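Local structure of uncharacterized sugar kinase PH1459 (Pyrococcus horikoshii, 3EWM) at residues V41-S44 against K49-L52; I53-N58 against L114-W119; Y64-L69 against V74-I79; I121-K126 against I148-G153. The protein is a putative sugar kinase of the PfkB family that binds ATP and may phosphorylate fructose or a related sugar. All blocks are in the same frame, centred on the assembly; numbering follows the deposited sequence.

Interaction 1 of 4, residues V41-S44 against K49-L52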
loop_
_atom_site.group_PDB
_atom_site.type_symbol
_atom_site.label_atom_id
_atom_site.label_comp_id
_atom_site.label_asym_id
_atom_site.label_seq_id
_atom_site.Cartn_x
_atom_site.Cartn_y
_atom_site.Cartn_z
ATOM N N VAL A 41 -21.682 -4.103 4.475
ATOM C CA VAL A 41 -22.379 -3.994 3.188
ATOM C C VAL A 41 -23.426 -5.115 3.038
ATOM O O VAL A 41 -24.561 -4.855 2.638
ATOM C CB VAL A 41 -21.367 -3.965 2.007
ATOM C CG1 VAL A 41 -22.062 -4.180 0.646
ATOM C CG2 VAL A 41 -20.586 -2.661 2.035
ATOM N N GLY A 42 -23.053 -6.338 3.397
ATOM C CA GLY A 42 -23.995 -7.463 3.375
ATOM C C GLY A 42 -25.236 -7.197 4.204
ATOM O O GLY A 42 -26.349 -7.389 3.729
ATOM N N VAL A 43 -25.037 -6.737 5.437
ATOM C CA VAL A 43 -26.143 -6.365 6.344
ATOM C C VAL A 43 -27.081 -5.351 5.697
ATOM O O VAL A 43 -28.299 -5.552 5.664
ATOM C CB VAL A 43 -25.611 -5.842 7.675
ATOM C CG1 VAL A 43 -26.722 -5.212 8.522
ATOM C CG2 VAL A 43 -24.924 -6.980 8.438
ATOM N N SER A 44 -26.498 -4.286 5.159
ATOM C CA SER A 44 -27.252 -3.287 4.427
ATOM C C SER A 44 -28.004 -3.884 3.249
ATOM O O SER A 44 -29.163 -3.577 3.046
ATOM C CB SER A 44 -26.352 -2.154 3.952
ATOM O OG SER A 44 -27.140 -1.156 3.314
ATOM N N LYS A 49 -30.270 -1.711 8.849
ATOM C CA LYS A 49 -29.389 -0.566 9.149
ATOM C C LYS A 49 -28.008 -1.055 9.572
ATOM O O LYS A 49 -27.871 -1.852 10.503
ATOM C CB LYS A 49 -29.961 0.319 10.263
ATOM C CG LYS A 49 -31.024 1.307 9.828
ATOM C CD LYS A 49 -31.569 2.087 11.057
ATOM C CE LYS A 49 -32.652 1.310 11.807
ATOM N NZ LYS A 49 -33.402 2.183 12.783
ATOM N N SER A 50 -26.993 -0.584 8.858
ATOM C CA SER A 50 -25.630 -1.058 9.033
ATOM C C SER A 50 -24.695 0.119 9.171
ATOM O O SER A 50 -24.747 1.050 8.379
ATOM C CB SER A 50 -25.229 -1.893 7.820
ATOM O OG SER A 50 -23.945 -2.425 7.983
ATOM N N SER A 51 -23.832 0.065 10.179
ATOM C CA SER A 51 -22.866 1.124 10.432
ATOM C C SER A 51 -21.496 0.506 10.548
ATOM O O SER A 51 -21.335 -0.577 11.112
ATOM C CB SER A 51 -23.160 1.838 11.755
ATOM O OG SER A 51 -24.337 2.600 11.684
ATOM N N LEU A 52 -20.501 1.197 10.017
ATOM C CA LEU A 52 -19.144 0.731 10.118
ATOM C C LEU A 52 -18.305 1.743 10.868
ATOM O O LEU A 52 -18.297 2.932 10.556
ATOM C CB LEU A 52 -18.559 0.459 8.727
ATOM C CG LEU A 52 -17.082 0.040 8.689
ATOM C CD1 LEU A 52 -16.870 -1.338 9.343
ATOM C CD2 LEU A 52 -16.613 0.045 7.243
#
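A short turn joins helix 35-45 to strand 49-57, and this contact is the seam where the end of the helix lies against the start of the strand. Ser50 sits opposite Val43 and Ser44. Its CB does most of the touching. CG1 of Val43 comes to 3.7 Å from CB of Ser50, and the same methyl passes 4.1 Å from O of Lys49. This branch lies anti to the backbone N of Val43 (chi1 169°), which turns it to the strand. CB of Ser44 meets CB of Ser50 at 4.0 Å. The two serines are small, and their CA atoms are only 5.4 Å apart. Strand 49-57 belongs to the large, mainly parallel sheet of the ribokinase-like fold, between strands 3-7 and 79-82. Helix 35-45 packs on one face of that sheet. Ser50 points to the helix, whereas Ser51 faces the other layer of helices and touches Ile121. The hydroxyl of Ser50 is buried and is satisfied by a hydrogen bond with O of Ala40, one helical turn before Ser44. OG of Ser50 also lies 3.8 Å from CB of Val43, so the polar bond runs beside an apolar contact. Ser44 OG turns to another partner, the backbone O of Glu72. The side chain of Val43 is about 11 Å from that of Lys190, which binds ATP.

Interaction 2 of 4, residues I53-N58 against L114-W119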
loop_
_atom_site.group_PDB
_atom_site.type_symbol
_atom_site.label_atom_id
_atom_site.label_comp_id
_atom_site.label_asym_id
_atom_site.label_seq_id
_atom_site.Cartn_x
_atom_site.Cartn_y
_atom_site.Cartn_z
ATOM N N ILE A 53 -17.617 1.252 11.881
ATOM C CA ILE A 53 -16.668 2.055 12.614
ATOM C C ILE A 53 -15.293 1.620 12.177
ATOM O O ILE A 53 -14.905 0.459 12.328
ATOM C CB ILE A 53 -16.842 1.886 14.131
ATOM C CG1 ILE A 53 -18.161 2.540 14.568
ATOM C CG2 ILE A 53 -15.601 2.468 14.905
ATOM C CD1 ILE A 53 -18.775 1.864 15.763
ATOM N N SER A 54 -14.556 2.567 11.619
ATOM C CA SER A 54 -13.244 2.296 11.114
ATOM C C SER A 54 -12.481 3.602 10.969
ATOM O O SER A 54 -12.924 4.663 11.447
ATOM C CB SER A 54 -13.310 1.555 9.780
ATOM O OG SER A 54 -12.032 1.028 9.489
ATOM N N LYS A 55 -11.332 3.526 10.309
ATOM C CA LYS A 55 -10.502 4.695 10.168
ATOM C C LYS A 55 -9.778 4.553 8.856
ATOM O O LYS A 55 -9.214 3.490 8.559
ATOM C CB LYS A 55 -9.502 4.794 11.332
ATOM C CG LYS A 55 -9.006 6.214 11.591
ATOM C CD LYS A 55 -8.179 6.266 12.851
ATOM C CE LYS A 55 -7.613 7.657 13.092
ATOM N NZ LYS A 55 -6.854 7.721 14.371
ATOM N N VAL A 56 -9.834 5.612 8.056
ATOM C CA VAL A 56 -9.130 5.632 6.763
ATOM C C VAL A 56 -8.193 6.829 6.768
ATOM O O VAL A 56 -8.234 7.657 7.685
ATOM C CB VAL A 56 -10.119 5.719 5.560
ATOM C CG1 VAL A 56 -10.954 4.443 5.446
ATOM C CG2 VAL A 56 -11.031 6.938 5.683
ATOM N N GLY A 57 -7.351 6.923 5.748
ATOM C CA GLY A 57 -6.487 8.071 5.597
ATOM C C GLY A 57 -7.304 9.210 5.026
ATOM O O GLY A 57 -8.295 9.000 4.311
ATOM N N ASN A 58 -6.882 10.425 5.337
ATOM C CA ASN A 58 -7.388 11.595 4.628
ATOM C C ASN A 58 -6.725 11.619 3.248
ATOM O O ASN A 58 -5.788 12.369 2.985
ATOM C CB ASN A 58 -7.119 12.884 5.418
ATOM C CG ASN A 58 -7.611 14.126 4.688
ATOM O OD1 ASN A 58 -8.474 14.048 3.793
ATOM N ND2 ASN A 58 -7.067 15.285 5.065
ATOM N N LEU A 114 -9.636 5.622 21.355
ATOM C CA LEU A 114 -10.972 5.761 21.914
ATOM C C LEU A 114 -11.718 7.001 21.428
ATOM O O LEU A 114 -12.925 6.960 21.272
ATOM C CB LEU A 114 -10.916 5.736 23.427
ATOM C CG LEU A 114 -10.576 4.351 23.957
ATOM C CD1 LEU A 114 -10.172 4.444 25.421
ATOM C CD2 LEU A 114 -11.755 3.390 23.760
ATOM N N ASN A 115 -10.981 8.080 21.179
ATOM C CA ASN A 115 -11.555 9.306 20.621
ATOM C C ASN A 115 -12.180 9.106 19.249
ATOM O O ASN A 115 -13.061 9.863 18.880
ATOM C CB ASN A 115 -10.483 10.380 20.497
ATOM C CG ASN A 115 -9.626 10.463 21.703
ATOM O OD1 ASN A 115 -8.507 9.931 21.717
ATOM N ND2 ASN A 115 -10.143 11.085 22.749
ATOM N N ASP A 116 -11.714 8.095 18.504
ATOM C CA ASP A 116 -12.181 7.829 17.142
ATOM C C ASP A 116 -13.503 7.072 17.107
ATOM O O ASP A 116 -14.101 6.891 16.041
ATOM C CB ASP A 116 -11.131 7.044 16.342
ATOM C CG ASP A 116 -9.820 7.792 16.194
ATOM O OD1 ASP A 116 -9.851 9.035 16.072
ATOM O OD2 ASP A 116 -8.757 7.131 16.203
ATOM N N ILE A 117 -13.950 6.621 18.271
ATOM C CA ILE A 117 -15.136 5.786 18.354
ATOM C C ILE A 117 -16.359 6.644 18.505
ATOM O O ILE A 117 -16.453 7.491 19.416
ATOM C CB ILE A 117 -15.044 4.759 19.522
ATOM C CG1 ILE A 117 -13.763 3.907 19.388
ATOM C CG2 ILE A 117 -16.351 3.911 19.633
ATOM C CD1 ILE A 117 -13.657 3.140 18.046
ATOM N N ASN A 118 -17.298 6.428 17.593
ATOM C CA ASN A 118 -18.600 7.012 17.716
ATOM C C ASN A 118 -19.390 6.145 18.688
ATOM O O ASN A 118 -19.922 5.090 18.342
ATOM C CB ASN A 118 -19.285 7.105 16.349
ATOM C CG ASN A 118 -20.548 7.939 16.395
ATOM O OD1 ASN A 118 -21.395 7.737 17.250
ATOM N ND2 ASN A 118 -20.675 8.875 15.471
ATOM N N TRP A 119 -19.466 6.610 19.917
ATOM C CA TRP A 119 -20.093 5.841 20.977
ATOM C C TRP A 119 -21.589 5.797 20.830
ATOM O O TRP A 119 -22.233 4.876 21.304
ATOM C CB TRP A 119 -19.706 6.426 22.320
ATOM C CG TRP A 119 -18.258 6.293 22.539
ATOM C CD1 TRP A 119 -17.327 7.288 22.498
ATOM C CD2 TRP A 119 -17.553 5.089 22.810
ATOM N NE1 TRP A 119 -16.082 6.778 22.739
ATOM C CE2 TRP A 119 -16.191 5.424 22.932
ATOM C CE3 TRP A 119 -17.938 3.752 22.962
ATOM C CZ2 TRP A 119 -15.206 4.468 23.205
ATOM C CZ3 TRP A 119 -16.965 2.808 23.231
ATOM C CH2 TRP A 119 -15.615 3.171 23.360
#
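Lys55 reaches from strand 49-57 to Asp116 in the loop before helix 119-124. Its CB points to the loop, and CG stands nearly opposite the backbone N (chi1 -156°). Beyond CG the chain is fully extended. CD then passes 3.5 Å from OD2 of Asp116, and CE lies 3.4 Å from the same oxygen. NZ closes a salt bridge with OD2 of Asp116 at 2.7 Å. The ammonium comes from above the carboxylate plane, 38° out of it. NZ also donates to O of Asn111, while its ion pair with Asp82 is long and weak. OD2 of Asp116 accepts from N of Thr113 as well, which steadies the carboxylate. The strand belongs to the large sheet of the ribokinase-like fold, and the loop crosses one face of it. Two residues earlier the contact turns apolar. CG2 of Ile53 meets CD1 of Ile117 at 3.8 Å, with the two side chains about at right angles. CG2 of Ile117 lies 3.4 Å above the centre of the Trp119 ring. Asn118 is the N-cap of the following helix, its OD1 accepting from N of Ile121.

Interaction 3 of 4, residues Y64-L69 against V74-I79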
loop_
_atom_site.group_PDB
_atom_site.type_symbol
_atom_site.label_atom_id
_atom_site.label_comp_id
_atom_site.label_asym_id
_atom_site.label_seq_id
_atom_site.Cartn_x
_atom_site.Cartn_y
_atom_site.Cartn_z
ATOM N N TYR A 64 -12.689 7.169 -1.467
ATOM C CA TYR A 64 -13.270 6.084 -2.238
ATOM C C TYR A 64 -14.036 5.106 -1.375
ATOM O O TYR A 64 -15.183 4.769 -1.673
ATOM C CB TYR A 64 -12.181 5.350 -3.009
ATOM C CG TYR A 64 -12.582 4.047 -3.626
ATOM C CD1 TYR A 64 -13.317 4.008 -4.813
ATOM C CD2 TYR A 64 -12.192 2.835 -3.049
ATOM C CE1 TYR A 64 -13.656 2.808 -5.396
ATOM C CE2 TYR A 64 -12.525 1.635 -3.630
ATOM C CZ TYR A 64 -13.267 1.636 -4.803
ATOM O OH TYR A 64 -13.599 0.440 -5.397
ATOM N N LEU A 65 -13.396 4.625 -0.316
ATOM C CA LEU A 65 -14.045 3.642 0.550
ATOM C C LEU A 65 -15.326 4.170 1.159
ATOM O O LEU A 65 -16.337 3.478 1.183
ATOM C CB LEU A 65 -13.087 3.163 1.652
ATOM C CG LEU A 65 -11.909 2.372 1.084
ATOM C CD1 LEU A 65 -10.872 2.122 2.190
ATOM C CD2 LEU A 65 -12.355 1.071 0.455
ATOM N N ILE A 66 -15.282 5.403 1.662
ATOM C CA ILE A 66 -16.466 5.987 2.271
ATOM C C ILE A 66 -17.580 6.092 1.214
ATOM O O ILE A 66 -18.730 5.736 1.470
ATOM C CB ILE A 66 -16.151 7.365 2.910
ATOM C CG1 ILE A 66 -15.243 7.193 4.145
ATOM C CG2 ILE A 66 -17.429 8.080 3.286
ATOM C CD1 ILE A 66 -14.541 8.471 4.571
ATOM N N GLU A 67 -17.220 6.536 0.016
ATOM C CA GLU A 67 -18.205 6.691 -1.068
ATOM C C GLU A 67 -18.835 5.363 -1.451
ATOM O O GLU A 67 -20.044 5.291 -1.626
ATOM C CB GLU A 67 -17.577 7.345 -2.294
ATOM C CG GLU A 67 -17.352 8.861 -2.147
ATOM C CD GLU A 67 -16.691 9.480 -3.377
ATOM O OE1 GLU A 67 -16.499 8.751 -4.388
ATOM O OE2 GLU A 67 -16.310 10.677 -3.304
ATOM N N GLU A 68 -18.020 4.318 -1.573
ATOM C CA GLU A 68 -18.524 2.994 -1.924
ATOM C C GLU A 68 -19.456 2.426 -0.861
ATOM O O GLU A 68 -20.469 1.812 -1.185
ATOM C CB GLU A 68 -17.359 2.038 -2.193
ATOM C CG GLU A 68 -16.538 2.417 -3.461
ATOM C CD GLU A 68 -17.413 2.589 -4.697
ATOM O OE1 GLU A 68 -18.005 1.599 -5.158
ATOM O OE2 GLU A 68 -17.525 3.724 -5.197
ATOM N N LEU A 69 -19.079 2.603 0.402
ATOM C CA LEU A 69 -19.932 2.265 1.531
ATOM C C LEU A 69 -21.255 3.025 1.486
ATOM O O LEU A 69 -22.307 2.423 1.573
ATOM C CB LEU A 69 -19.204 2.507 2.854
ATOM C CG LEU A 69 -18.112 1.464 3.093
ATOM C CD1 LEU A 69 -17.308 1.826 4.299
ATOM C CD2 LEU A 69 -18.742 0.096 3.235
ATOM N N VAL A 74 -24.435 2.025 3.776
ATOM C CA VAL A 74 -23.778 1.752 5.033
ATOM C C VAL A 74 -23.461 3.113 5.628
ATOM O O VAL A 74 -22.851 3.959 4.971
ATOM C CB VAL A 74 -22.515 0.943 4.837
ATOM C CG1 VAL A 74 -21.737 0.788 6.207
ATOM C CG2 VAL A 74 -22.889 -0.415 4.256
ATOM N N ASP A 75 -23.906 3.305 6.862
ATOM C CA ASP A 75 -23.628 4.511 7.618
ATOM C C ASP A 75 -22.120 4.648 7.755
ATOM O O ASP A 75 -21.449 3.722 8.225
ATOM C CB ASP A 75 -24.314 4.412 8.979
ATOM C CG ASP A 75 -23.928 5.536 9.931
ATOM O OD1 ASP A 75 -23.603 6.664 9.480
ATOM O OD2 ASP A 75 -23.974 5.268 11.152
ATOM N N THR A 76 -21.586 5.789 7.315
ATOM C CA THR A 76 -20.125 5.986 7.310
ATOM C C THR A 76 -19.681 7.056 8.308
ATOM O O THR A 76 -18.492 7.402 8.369
ATOM C CB THR A 76 -19.602 6.349 5.914
ATOM O OG1 THR A 76 -20.319 7.483 5.435
ATOM C CG2 THR A 76 -19.781 5.172 4.934
ATOM N N ARG A 77 -20.622 7.544 9.115
ATOM C CA ARG A 77 -20.344 8.595 10.092
ATOM C C ARG A 77 -19.262 8.182 11.085
ATOM O O ARG A 77 -18.459 9.018 11.518
ATOM C CB ARG A 77 -21.611 9.023 10.841
ATOM C CG ARG A 77 -22.600 9.905 10.047
ATOM C CD ARG A 77 -23.934 10.020 10.821
ATOM N NE ARG A 77 -24.329 8.691 11.302
ATOM C CZ ARG A 77 -25.082 8.433 12.372
ATOM N NH1 ARG A 77 -25.594 9.420 13.110
ATOM N NH2 ARG A 77 -25.320 7.166 12.703
ATOM N N GLY A 78 -19.234 6.895 11.438
ATOM C CA GLY A 78 -18.223 6.368 12.349
ATOM C C GLY A 78 -16.891 6.008 11.689
ATOM O O GLY A 78 -16.029 5.381 12.316
ATOM N N ILE A 79 -16.705 6.396 10.433
ATOM C CA ILE A 79 -15.402 6.240 9.799
ATOM C C ILE A 79 -14.614 7.528 9.963
ATOM O O ILE A 79 -15.019 8.586 9.472
ATOM C CB ILE A 79 -15.501 5.819 8.314
ATOM C CG1 ILE A 79 -16.317 4.530 8.185
ATOM C CG2 ILE A 79 -14.089 5.680 7.689
ATOM C CD1 ILE A 79 -16.683 4.194 6.778
#
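The ring of Tyr64 carries CG of Glu68 on one face, 3.5 Å above the plane and offset to the rim. Lys30 makes a cation-pi contact with this ring. Tyr64 lies on the helix of a beta-alpha-beta crossover made of strand 49-57, helix 60-71 and strand 79-82, whose strands are parallel neighbours in the sheet. At its edge, and in its plane, the guanidinium of Arg77 holds the carboxylate of Asp75 side-on in a salt bridge. NE of Arg77 binds OD1 of Asp75 at 2.8 Å, and NH2 of Arg77 binds OD2 of Asp75 at 2.8 Å. N of Arg77 also donates to OD1 of Asp75, at 3.1 Å, forming an Asx turn. NE and N reach that oxygen from opposite faces of the carboxylate, so it is gripped from both. OD2 of Asp75 has a further partner in OG of Ser51. Residues 74-79 lead back from the helix to the sheet and end in a type I turn from Thr76 to Ile79. One backbone bond joins the segments, from N of Val74 to O of Leu69 (3.1 Å, 162° at the hydrogen). The rest is side-chain packing. CG2 of Ile66 lies 3.7 Å from OG1 of Thr76. Ile66 and Ile79 slide past each other in opposite directions. On the outer side of the helix, Glu67 forms a salt bridge with Lys23 of the second subunit. Packing is tightest at Leu69: its CB is 3.4 Å from CG2 of Thr76, and its CD1 is 3.5 Å from CD1 of Ile79.

Interaction 4 of 4, residues I121-K126 against I148-G153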
loop_
_atom_site.group_PDB
_atom_site.type_symbol
_atom_site.label_atom_id
_atom_site.label_comp_id
_atom_site.label_asym_id
_atom_site.label_seq_id
_atom_site.Cartn_x
_atom_site.Cartn_y
_atom_site.Cartn_z
ATOM N N ILE A 121 -23.146 5.441 17.916
ATOM C CA ILE A 121 -23.339 4.303 17.021
ATOM C C ILE A 121 -23.202 2.969 17.766
ATOM O O ILE A 121 -24.079 2.098 17.647
ATOM C CB ILE A 121 -22.390 4.385 15.785
ATOM C CG1 ILE A 121 -22.843 5.521 14.871
ATOM C CG2 ILE A 121 -22.369 3.043 15.020
ATOM C CD1 ILE A 121 -21.822 5.949 13.818
ATOM N N VAL A 122 -22.134 2.810 18.544
ATOM C CA VAL A 122 -21.948 1.552 19.276
ATOM C C VAL A 122 -23.085 1.312 20.299
ATOM O O VAL A 122 -23.522 0.180 20.482
ATOM C CB VAL A 122 -20.527 1.379 19.918
ATOM C CG1 VAL A 122 -19.459 2.204 19.186
ATOM C CG2 VAL A 122 -20.521 1.671 21.408
ATOM N N GLU A 123 -23.575 2.371 20.937
ATOM C CA GLU A 123 -24.668 2.208 21.901
ATOM C C GLU A 123 -26.015 1.918 21.244
ATOM O O GLU A 123 -26.879 1.272 21.844
ATOM C CB GLU A 123 -24.755 3.392 22.861
ATOM C CG GLU A 123 -23.651 3.354 23.927
ATOM C CD GLU A 123 -23.820 4.383 25.028
ATOM O OE1 GLU A 123 -24.702 5.265 24.927
ATOM O OE2 GLU A 123 -23.046 4.307 26.012
ATOM N N GLU A 124 -26.179 2.372 20.006
ATOM C CA GLU A 124 -27.399 2.130 19.260
ATOM C C GLU A 124 -27.475 0.682 18.775
ATOM O O GLU A 124 -28.563 0.108 18.659
ATOM C CB GLU A 124 -27.491 3.085 18.064
ATOM C CG GLU A 124 -28.846 3.054 17.360
ATOM C CD GLU A 124 -28.910 3.904 16.100
ATOM O OE1 GLU A 124 -27.970 4.710 15.853
ATOM O OE2 GLU A 124 -29.920 3.769 15.357
ATOM N N ALA A 125 -26.315 0.098 18.482
ATOM C CA ALA A 125 -26.265 -1.212 17.831
ATOM C C ALA A 125 -26.889 -2.297 18.691
ATOM O O ALA A 125 -26.636 -2.369 19.894
ATOM C CB ALA A 125 -24.826 -1.576 17.507
ATOM N N LYS A 126 -27.702 -3.140 18.070
ATOM C CA LYS A 126 -28.185 -4.360 18.722
ATOM C C LYS A 126 -27.163 -5.485 18.605
ATOM O O LYS A 126 -27.061 -6.346 19.485
ATOM C CB LYS A 126 -29.514 -4.792 18.109
ATOM C CG LYS A 126 -30.638 -3.767 18.271
ATOM C CD LYS A 126 -31.002 -3.549 19.724
ATOM C CE LYS A 126 -32.247 -2.666 19.817
ATOM N NZ LYS A 126 -32.577 -2.333 21.225
ATOM N N ILE A 148 -15.684 -3.326 22.665
ATOM C CA ILE A 148 -16.375 -4.585 22.897
ATOM C C ILE A 148 -16.673 -4.803 24.385
ATOM O O ILE A 148 -17.794 -5.116 24.740
ATOM C CB ILE A 148 -15.557 -5.768 22.313
ATOM C CG1 ILE A 148 -15.258 -5.534 20.819
ATOM C CG2 ILE A 148 -16.267 -7.109 22.552
ATOM C CD1 ILE A 148 -16.486 -5.185 19.932
ATOM N N LYS A 149 -15.675 -4.614 25.244
ATOM C CA LYS A 149 -15.900 -4.706 26.687
ATOM C C LYS A 149 -16.962 -3.719 27.171
ATOM O O LYS A 149 -17.797 -4.067 28.001
ATOM C CB LYS A 149 -14.586 -4.535 27.452
ATOM C CG LYS A 149 -13.598 -5.657 27.153
ATOM C CD LYS A 149 -12.297 -5.533 27.907
ATOM C CE LYS A 149 -11.373 -6.735 27.569
ATOM N NZ LYS A 149 -9.947 -6.536 27.878
ATOM N N LYS A 150 -16.944 -2.502 26.638
ATOM C CA LYS A 150 -17.914 -1.470 27.027
ATOM C C LYS A 150 -19.351 -1.888 26.715
ATOM O O LYS A 150 -20.261 -1.656 27.524
ATOM C CB LYS A 150 -17.620 -0.152 26.298
ATOM C CG LYS A 150 -18.414 1.021 26.836
ATOM C CD LYS A 150 -18.969 1.858 25.715
ATOM C CE LYS A 150 -20.414 1.556 25.401
ATOM N NZ LYS A 150 -21.317 2.244 26.375
ATOM N N ILE A 151 -19.557 -2.488 25.543
ATOM C CA ILE A 151 -20.909 -2.860 25.098
ATOM C C ILE A 151 -21.371 -4.260 25.484
ATOM O O ILE A 151 -22.544 -4.585 25.301
ATOM C CB ILE A 151 -21.091 -2.765 23.575
ATOM C CG1 ILE A 151 -20.120 -3.700 22.865
ATOM C CG2 ILE A 151 -21.004 -1.333 23.091
ATOM C CD1 ILE A 151 -20.672 -4.237 21.582
ATOM N N LYS A 152 -20.455 -5.094 25.970
ATOM C CA LYS A 152 -20.805 -6.408 26.491
ATOM C C LYS A 152 -21.986 -6.260 27.452
ATOM O O LYS A 152 -21.946 -5.432 28.358
ATOM C CB LYS A 152 -19.602 -7.036 27.207
ATOM C CG LYS A 152 -19.848 -8.462 27.710
ATOM C CD LYS A 152 -19.744 -9.444 26.558
ATOM C CE LYS A 152 -20.901 -10.412 26.550
ATOM N NZ LYS A 152 -20.970 -11.160 25.255
ATOM N N GLY A 153 -23.040 -7.041 27.219
ATOM C CA GLY A 153 -24.274 -6.937 28.002
ATOM C C GLY A 153 -25.374 -6.073 27.396
ATOM O O GLY A 153 -26.560 -6.322 27.652
#
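Val122 and Ile151 meet at a slant, methyl against methyl. CG2 of Val122 is 3.5 Å from CG2 of Ile151, tighter than usual van der Waals contact. In Ile151 CG1 sits between the backbone N and the carbonyl carbon (chi1 60°), which leaves CG2 on the side of helix 119-124. That methyl also lies 3.9 Å from O of Val122. Glu123 and Lys150 are set differently, about at right angles to each other. Glu123 is extended beyond CG. Lys150 is bent at each of its later torsions, and the bends fold its end over to Glu123. NZ of Lys150 forms a salt bridge with OE2 of Glu123 at 2.7 Å. The oxygen accepts through its anti lone pair, the one turned away from the other carboxylate oxygen. On the way CE of Lys150 passes 4.0 Å from CG2 of Val122, so the lysine stem borders the apolar pair. In the ribokinase-like fold, helix 140-151 is the helix of the crossover that links the parallel strands 127-131 and 156-160. Helix 119-124 precedes strand 127-131 and lies on the same face of the sheet. Ile151 also touches Val128 and Ile157 of the sheet, and Val122 rests on Ile53 and Ile117. The salt bridge lies at the exposed outer side of the helix pair. Just past helix 119-124, O of Ala125 accepts from OG of Ser155.

How the interactions relate
Interactions 1 and 2 use successive parts of strand 49-57, and interaction 3 joins the next helix to the loop leading to the neighbouring strand. Interactions 1 and 3 lie on one face of the large sheet. Interaction 4 and the 114-119 loop of interaction 2 lie on the other. Interactions 1 to 3 are buried, whereas interaction 4 is partly exposed. Their chemistry differs: apolar contact beside small serines in interaction 1, packing plus a backbone bond in interaction 3, and lysine-carboxylate salt bridges beside apolar pairs in interactions 2 and 4. The Trp119 ring packs on the stem of Lys150, joining interactions 2 and 4. Leu52 packs on Leu69, joining 1 and 3.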